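PDB 6OSU: D-alanyl-D-alanine carboxypeptidase (Penicillin binding protein) family protein from Francisella tularensis subsp. tularensis, which probably removes the terminal D-alanine from peptidoglycan precursor peptides, as a serine-type D-Ala-D-Ala carboxypeptidase of the S11 (penicillin-binding protein) family. Local coordinates for residues Met88-Glu93 with Gly108-Val113; Ser101-Lys106 with Leu202-Thr207; Ala128-Ala133 with Ala162-Leu167. All coordinates share one frame; numbering follows the deposited sequence.

How the contacts relate
From the N terminus, residues 88-93 come first, and contact 1 closes a short loop by pairing them with 108-113 as a two-stranded antiparallel ribbon. Within that loop lies 101-106, whose partner 202-207 comes much later, so contacts 1 and 2 cross along the chain. Contact 2 ties the loop to the strand 201-205. Contact 3 opens after contact 1 has closed and falls wholly within the span bridged by contact 2; it sets helix 126-137 against the loop at 162-167. The three touch one another: Val105 packs on Ile91 and Val111, Ile91 on Ala131, and Met103 on Ala128, which makes helix 126-137 a common backing.

Contact 1: residues Met88-Glu93 with Gly108-Val113; sequences MIPISE and GAKVSV
Ile89 and Val111 face each other as a hydrogen-bonded antiparallel pair, flanked by the non-hydrogen-bonded pairs Met88-Ser112 and Pro90-Lys110. The bond from Ile89 N to Val111 O is 2.8 Å long, while Val111 N returns the bond to Ile89 O at 3.0 Å. The ladder runs on beyond the strands: Ile91 N donates to Ala109 O at 2.9 Å, and Gly108 N donates to Ile91 O at 2.8 Å. Proline suits position 90, since its nitrogen, which has no hydrogen to give, falls in a non-hydrogen-bonded pair. Gly108 has a positive phi of 87°, where a CB would press on the preceding carbonyl oxygen.

The apolar contacts involve Ile89 and Val111, which share a face, and their neighbours Val113 and Ile91. CD1 of Ile89 meets CG2 of Val113 at 3.4 Å, and CG1 of Ile91 comes within 4.1 Å of Val111 CG2. Leu116 covers both Ile89 and Val111, and Leu132 and Ala131 of helix 126-137 cover the two isoleucines.

On the other face, long flexible chains lie over the ribbon. In Met88, chi2 sets SD beside Ser112, and the bend at chi3 (-62°) brings CE to 3.7 Å from Lys110 O. Lys110 is bent at chi2 (-76°), and its CD lies 3.6 Å from Pro90 N. Ser112 OG caps the backbone N of Asn115 at the start of helix 113-123.

Backbone bonds therefore hold the ribbon together, while its chemistry is two-sided: branched aliphatics toward the helices, and methionine, proline and lysine on the more exposed face.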
# COMPACT_ATOMS: atom_id res chain seq x y z
N MET A 88 -25.62 -4.88 -11.17
CA MET A 88 -25.86 -3.81 -12.13
C MET A 88 -26.42 -2.59 -11.40
O MET A 88 -27.52 -2.65 -10.85
CB MET A 88 -26.82 -4.27 -13.22
CG MET A 88 -26.41 -5.56 -13.91
SD MET A 88 -24.91 -5.39 -14.91
CE MET A 88 -25.44 -4.19 -16.12
N ILE A 89 -25.67 -1.49 -11.41
CA ILE A 89 -26.04 -0.28 -10.68
C ILE A 89 -26.68 0.70 -11.64
O ILE A 89 -26.13 0.95 -12.73
CB ILE A 89 -24.81 0.35 -10.00
CG1 ILE A 89 -24.35 -0.52 -8.84
CG2 ILE A 89 -25.13 1.76 -9.52
CD1 ILE A 89 -22.95 -0.97 -8.99
N PRO A 90 -27.82 1.29 -11.30
CA PRO A 90 -28.38 2.36 -12.13
C PRO A 90 -27.55 3.63 -12.02
O PRO A 90 -27.02 3.96 -10.95
CB PRO A 90 -29.79 2.55 -11.57
CG PRO A 90 -29.67 2.13 -10.13
CD PRO A 90 -28.66 1.01 -10.12
N ILE A 91 -27.44 4.35 -13.13
CA ILE A 91 -26.70 5.60 -13.18
C ILE A 91 -27.71 6.73 -13.09
O ILE A 91 -28.51 6.95 -14.01
CB ILE A 91 -25.86 5.71 -14.45
CG1 ILE A 91 -25.03 4.44 -14.66
CG2 ILE A 91 -24.98 6.95 -14.40
CD1 ILE A 91 -24.04 4.16 -13.55
N SER A 92 -27.69 7.46 -11.97
CA SER A 92 -28.54 8.63 -11.83
C SER A 92 -28.04 9.77 -12.73
O SER A 92 -26.90 9.77 -13.19
CB SER A 92 -28.58 9.10 -10.38
OG SER A 92 -27.30 9.48 -9.93
N GLU A 93 -28.93 10.74 -12.97
CA GLU A 93 -28.50 11.93 -13.70
C GLU A 93 -27.50 12.74 -12.89
O GLU A 93 -26.66 13.43 -13.48
CB GLU A 93 -29.72 12.78 -14.07
CG GLU A 93 -30.09 12.69 -15.54
CD GLU A 93 -31.58 12.86 -15.78
OE1 GLU A 93 -32.16 13.83 -15.25
OE2 GLU A 93 -32.16 12.02 -16.50
N GLY A 108 -29.53 6.70 -16.59
CA GLY A 108 -30.55 5.71 -16.89
C GLY A 108 -30.01 4.35 -17.29
O GLY A 108 -30.80 3.40 -17.40
N ALA A 109 -28.71 4.23 -17.52
CA ALA A 109 -28.11 2.95 -17.86
C ALA A 109 -27.76 2.16 -16.60
O ALA A 109 -27.63 2.71 -15.51
CB ALA A 109 -26.85 3.16 -18.70
N LYS A 110 -27.63 0.85 -16.77
CA LYS A 110 -27.10 -0.03 -15.74
C LYS A 110 -25.67 -0.40 -16.10
O LYS A 110 -25.36 -0.70 -17.26
CB LYS A 110 -27.95 -1.29 -15.61
CG LYS A 110 -29.41 -1.06 -15.23
CD LYS A 110 -29.58 -0.72 -13.75
CE LYS A 110 -30.98 -1.08 -13.25
NZ LYS A 110 -31.18 -2.55 -13.14
N VAL A 111 -24.79 -0.36 -15.10
CA VAL A 111 -23.38 -0.70 -15.28
C VAL A 111 -22.96 -1.61 -14.14
O VAL A 111 -23.35 -1.40 -12.98
CB VAL A 111 -22.49 0.56 -15.34
CG1 VAL A 111 -21.03 0.18 -15.48
CG2 VAL A 111 -22.90 1.46 -16.50
N SER A 112 -22.17 -2.64 -14.45
CA SER A 112 -21.75 -3.58 -13.43
C SER A 112 -20.78 -2.92 -12.45
O SER A 112 -20.14 -1.91 -12.74
CB SER A 112 -21.09 -4.81 -14.07
OG SER A 112 -19.80 -4.51 -14.56
N VAL A 113 -20.68 -3.52 -11.25
CA VAL A 113 -19.71 -3.06 -10.26
C VAL A 113 -18.31 -3.14 -10.84
O VAL A 113 -17.50 -2.21 -10.70
CB VAL A 113 -19.82 -3.89 -8.97
CG1 VAL A 113 -18.75 -3.47 -7.98
CG2 VAL A 113 -21.19 -3.76 -8.35

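Contact 2: residues Ser101-Lys106 with Leu202-Thr207; sequences SKMYVK and LVWNAT. With EDO (1,2-ethanediol), chain C.
Two successive carbonyls converge on one indole nitrogen: Met103 O and Tyr104 O both come close to Trp204 NE1, yet they meet the ring differently. Tyr104 O is at the ring edge, 19° out of its plane, and accepts the hydrogen bond from Trp204 NE1 at 3.1 Å; the indole N-H in turn lies well above the carbonyl plane. Met103 O sits over the face of the ring, 3.0 Å from NE1, where the angle is too poor for a bond.

Over the six-membered ring of Trp204 lies the end of Met103. Its CE is 3.7 Å from the centroid and only 16° off the normal, a CH-pi contact, and the sulfur behind it adds a longer Met-aromatic one. The bend at chi3 (-61°) turns this methyl onto the ring, and CE also touches Leu202 CD2 at 3.8 Å. Val105 CG1 approaches Trp204 CZ2 at the same distance. Tryptophan suits the place because it offers a broad apolar surface and one N-H for the Tyr104 carbonyl.

Farther along, Lys106 extends to the end of the strand, where its NZ donates to Ala206 O at 2.9 Å from above the carbonyl plane. Gln209 NE2 also bonds to both Ala206 O and Tyr104 O. At the other end of the loop a 1,2-ethanediol, probably from the crystallisation liquor, makes a weak hydrogen bond to Ser101 OG.

Asp127, at the start of helix 126-137, accepts from Met103 N, and Ala128 packs on the Met103 side chain. Leu202 touches Val123 and Trp204 touches Asn115, both of helix 113-123. The strand 201-205 is the middle one of its sheet, between 210-212 and 258-262, so the contact joins this sheet to helices 113-123 and 126-137, between which lies the predicted active-site Ser124.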
# COMPACT_ATOMS: atom_id res chain seq x y z
N SER A 101 -12.74 14.04 -14.23
CA SER A 101 -12.48 12.80 -14.95
C SER A 101 -13.74 11.96 -15.03
O SER A 101 -14.44 11.77 -14.03
CB SER A 101 -11.36 12.01 -14.27
OG SER A 101 -10.20 12.81 -14.11
N LYS A 102 -14.04 11.46 -16.22
CA LYS A 102 -15.22 10.64 -16.45
C LYS A 102 -14.81 9.31 -17.06
O LYS A 102 -13.80 9.23 -17.77
CB LYS A 102 -16.23 11.33 -17.38
CG LYS A 102 -16.40 12.82 -17.12
CD LYS A 102 -17.58 13.41 -17.89
CE LYS A 102 -18.91 12.96 -17.29
NZ LYS A 102 -20.04 13.80 -17.77
N MET A 103 -15.57 8.26 -16.75
CA MET A 103 -15.56 7.06 -17.57
C MET A 103 -16.69 7.06 -18.58
O MET A 103 -16.75 6.15 -19.42
CB MET A 103 -15.63 5.80 -16.69
CG MET A 103 -17.02 5.42 -16.23
SD MET A 103 -17.02 3.79 -15.43
CE MET A 103 -16.45 2.75 -16.77
N TYR A 104 -17.58 8.06 -18.51
CA TYR A 104 -18.63 8.31 -19.49
C TYR A 104 -19.75 7.26 -19.40
O TYR A 104 -20.10 6.62 -20.39
CB TYR A 104 -18.06 8.41 -20.91
CG TYR A 104 -17.06 9.54 -21.02
CD1 TYR A 104 -17.49 10.83 -21.31
CD2 TYR A 104 -15.70 9.33 -20.81
CE1 TYR A 104 -16.59 11.88 -21.39
CE2 TYR A 104 -14.80 10.37 -20.89
CZ TYR A 104 -15.24 11.64 -21.19
OH TYR A 104 -14.34 12.68 -21.27
N VAL A 105 -20.31 7.12 -18.20
CA VAL A 105 -21.53 6.36 -18.00
C VAL A 105 -22.72 7.28 -18.23
O VAL A 105 -22.69 8.46 -17.87
CB VAL A 105 -21.57 5.73 -16.59
CG1 VAL A 105 -20.57 4.59 -16.48
CG2 VAL A 105 -21.29 6.79 -15.53
N LYS A 106 -23.76 6.75 -18.86
CA LYS A 106 -24.94 7.53 -19.22
C LYS A 106 -26.02 7.40 -18.15
O LYS A 106 -26.14 6.38 -17.48
CB LYS A 106 -25.51 7.07 -20.56
CG LYS A 106 -24.59 7.29 -21.75
CD LYS A 106 -25.20 6.67 -23.01
CE LYS A 106 -24.57 7.21 -24.28
NZ LYS A 106 -23.11 6.93 -24.35
N LEU A 202 -8.47 1.48 -19.88
CA LEU A 202 -9.88 1.11 -19.98
C LEU A 202 -10.36 1.31 -21.41
O LEU A 202 -10.34 2.44 -21.92
CB LEU A 202 -10.73 1.93 -19.00
CG LEU A 202 -12.25 1.77 -19.14
CD1 LEU A 202 -12.68 0.33 -18.90
CD2 LEU A 202 -12.98 2.72 -18.21
N VAL A 203 -10.78 0.23 -22.05
CA VAL A 203 -11.42 0.27 -23.35
C VAL A 203 -12.92 0.20 -23.11
O VAL A 203 -13.45 -0.85 -22.72
CB VAL A 203 -10.95 -0.88 -24.26
CG1 VAL A 203 -11.56 -0.75 -25.65
CG2 VAL A 203 -9.43 -0.91 -24.33
N TRP A 204 -13.62 1.32 -23.33
CA TRP A 204 -14.99 1.50 -22.86
C TRP A 204 -15.92 1.74 -24.05
O TRP A 204 -15.74 2.71 -24.79
CB TRP A 204 -15.05 2.66 -21.87
CG TRP A 204 -16.43 3.08 -21.44
CD1 TRP A 204 -17.07 4.23 -21.79
CD2 TRP A 204 -17.31 2.36 -20.57
NE1 TRP A 204 -18.31 4.27 -21.19
CE2 TRP A 204 -18.48 3.14 -20.44
CE3 TRP A 204 -17.23 1.14 -19.89
CZ2 TRP A 204 -19.57 2.73 -19.66
CZ3 TRP A 204 -18.31 0.74 -19.12
CH2 TRP A 204 -19.46 1.53 -19.01
N ASN A 205 -16.90 0.86 -24.22
CA ASN A 205 -17.94 1.02 -25.24
C ASN A 205 -19.04 1.88 -24.63
O ASN A 205 -19.88 1.39 -23.87
CB ASN A 205 -18.47 -0.33 -25.69
CG ASN A 205 -19.38 -0.23 -26.91
OD1 ASN A 205 -19.99 0.82 -27.16
ND2 ASN A 205 -19.49 -1.32 -27.67
N ALA A 206 -19.04 3.17 -24.98
CA ALA A 206 -20.04 4.07 -24.42
C ALA A 206 -21.43 3.79 -24.98
O ALA A 206 -22.44 4.11 -24.33
CB ALA A 206 -19.65 5.52 -24.67
N THR A 207 -21.52 3.21 -26.17
CA THR A 207 -22.82 2.91 -26.76
C THR A 207 -23.53 1.81 -25.98
O THR A 207 -24.67 1.99 -25.52
CB THR A 207 -22.67 2.51 -28.23
OG1 THR A 207 -22.25 3.65 -28.99
CG2 THR A 207 -23.99 1.99 -28.78
C1 EDO C . -7.15 9.52 -14.79
O1 EDO C . -6.59 9.19 -13.51
C2 EDO C . -7.67 10.96 -14.80
O2 EDO C . -8.18 11.23 -16.11

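Contact 3: residues Ala128-Ala133 with Ala162-Leu167; sequences ATIALA and ANPDGL
Thr129 and Pro164 meet through a methyl and a carbonyl: CG2 of Thr129 lies 3.2 Å from Pro164 O. With CG2 anti to the backbone N, the threonine turns its methyl to the loop, while OG1 bonds to Gly125 O, just ahead of the helix. The same CG2 approaches Asp165 CB at 4.0 Å, so the methyl rests on the junction of the two loop residues. Pro164 O also takes part in a hydrogen bond with Thr70 OG1.

One turn further on, Ala133 faces the proline ring: Ala133 CB lies 3.8 Å from Pro164 CG and 3.9 Å from Pro164 CB. Alanine's short side chain lets the rigid ring come close to the helix. Ile130 crosses obliquely to Asp165: its terminal CD1 is 3.8 Å from Asp165 OD2, a van der Waals contact of a methyl with a carboxylate oxygen, and 4.3 Å from Pro164 CG.

The loop's shape is held from within. Asn163 OD1 accepts from Gly166 N, an Asx motif, and Asn163 ND2 donates in its own amide plane to Leu167 O at 2.7 Å. Gly166 has a phi of 86°, at which a CB would collide with the preceding carbonyl oxygen.

Asp165 O accepts a bond from Lys67 NZ, the predicted proton acceptor, whose side chain Thr129 also touches. The contact thus lies beside the putative SxxK site. Phe143, Thr144 and Met147 of helix 140-154 pack on Pro164, and Met120 of helix 113-123 on Thr129, so the loop at 162-167 is wedged between helices 126-137, 140-154 and 66-79.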
# COMPACT_ATOMS: atom_id res chain seq x y z
N ALA A 128 -18.47 7.42 -12.04
CA ALA A 128 -18.51 6.05 -11.53
C ALA A 128 -18.45 6.02 -10.01
O ALA A 128 -19.18 5.27 -9.37
CB ALA A 128 -17.36 5.23 -12.12
N THR A 129 -17.58 6.85 -9.42
CA THR A 129 -17.49 6.93 -7.96
C THR A 129 -18.82 7.34 -7.35
O THR A 129 -19.28 6.76 -6.36
CB THR A 129 -16.39 7.92 -7.56
OG1 THR A 129 -15.18 7.58 -8.23
CG2 THR A 129 -16.17 7.89 -6.06
N ILE A 130 -19.47 8.35 -7.94
CA ILE A 130 -20.74 8.83 -7.41
C ILE A 130 -21.83 7.77 -7.57
O ILE A 130 -22.70 7.61 -6.70
CB ILE A 130 -21.13 10.16 -8.08
CG1 ILE A 130 -20.16 11.26 -7.67
CG2 ILE A 130 -22.57 10.54 -7.75
CD1 ILE A 130 -19.89 11.30 -6.18
N ALA A 131 -21.78 7.01 -8.67
CA ALA A 131 -22.80 5.98 -8.90
C ALA A 131 -22.68 4.85 -7.88
O ALA A 131 -23.69 4.32 -7.42
CB ALA A 131 -22.69 5.44 -10.32
N LEU A 132 -21.45 4.47 -7.53
CA LEU A 132 -21.27 3.46 -6.49
C LEU A 132 -21.68 3.99 -5.12
O LEU A 132 -22.29 3.26 -4.33
CB LEU A 132 -19.81 2.99 -6.46
CG LEU A 132 -19.35 2.09 -7.61
CD1 LEU A 132 -17.84 2.00 -7.64
CD2 LEU A 132 -19.98 0.71 -7.48
N ALA A 133 -21.36 5.25 -4.84
CA ALA A 133 -21.66 5.82 -3.53
C ALA A 133 -23.16 5.93 -3.31
O ALA A 133 -23.67 5.57 -2.24
CB ALA A 133 -20.99 7.18 -3.38
N ALA A 162 -14.78 14.90 2.71
CA ALA A 162 -15.95 15.74 2.50
C ALA A 162 -16.90 15.19 1.46
O ALA A 162 -18.05 15.64 1.38
CB ALA A 162 -15.54 17.16 2.10
N ASN A 163 -16.45 14.22 0.66
CA ASN A 163 -17.25 13.67 -0.42
C ASN A 163 -16.60 12.37 -0.87
O ASN A 163 -15.49 12.04 -0.43
CB ASN A 163 -17.39 14.67 -1.59
CG ASN A 163 -16.06 15.19 -2.08
OD1 ASN A 163 -15.09 14.45 -2.17
ND2 ASN A 163 -16.02 16.48 -2.39
N PRO A 164 -17.26 11.58 -1.73
CA PRO A 164 -16.70 10.28 -2.13
C PRO A 164 -15.63 10.33 -3.21
O PRO A 164 -14.95 9.31 -3.41
CB PRO A 164 -17.92 9.50 -2.63
CG PRO A 164 -19.11 10.23 -2.09
CD PRO A 164 -18.69 11.67 -2.06
N ASP A 165 -15.44 11.44 -3.92
CA ASP A 165 -14.57 11.44 -5.09
C ASP A 165 -13.36 12.35 -4.98
O ASP A 165 -12.51 12.32 -5.88
CB ASP A 165 -15.37 11.80 -6.35
CG ASP A 165 -16.21 13.04 -6.19
OD1 ASP A 165 -16.16 13.66 -5.10
OD2 ASP A 165 -16.93 13.39 -7.15
N GLY A 166 -13.25 13.15 -3.93
CA GLY A 166 -12.08 13.99 -3.75
C GLY A 166 -12.12 15.33 -4.44
O GLY A 166 -11.08 15.98 -4.56
N LEU A 167 -13.29 15.75 -4.93
CA LEU A 167 -13.40 17.08 -5.52
C LEU A 167 -13.32 18.13 -4.42
O LEU A 167 -13.93 17.97 -3.36
CB LEU A 167 -14.71 17.21 -6.29
CG LEU A 167 -14.78 16.32 -7.55
CD1 LEU A 167 -16.15 16.40 -8.19
CD2 LEU A 167 -13.69 16.71 -8.55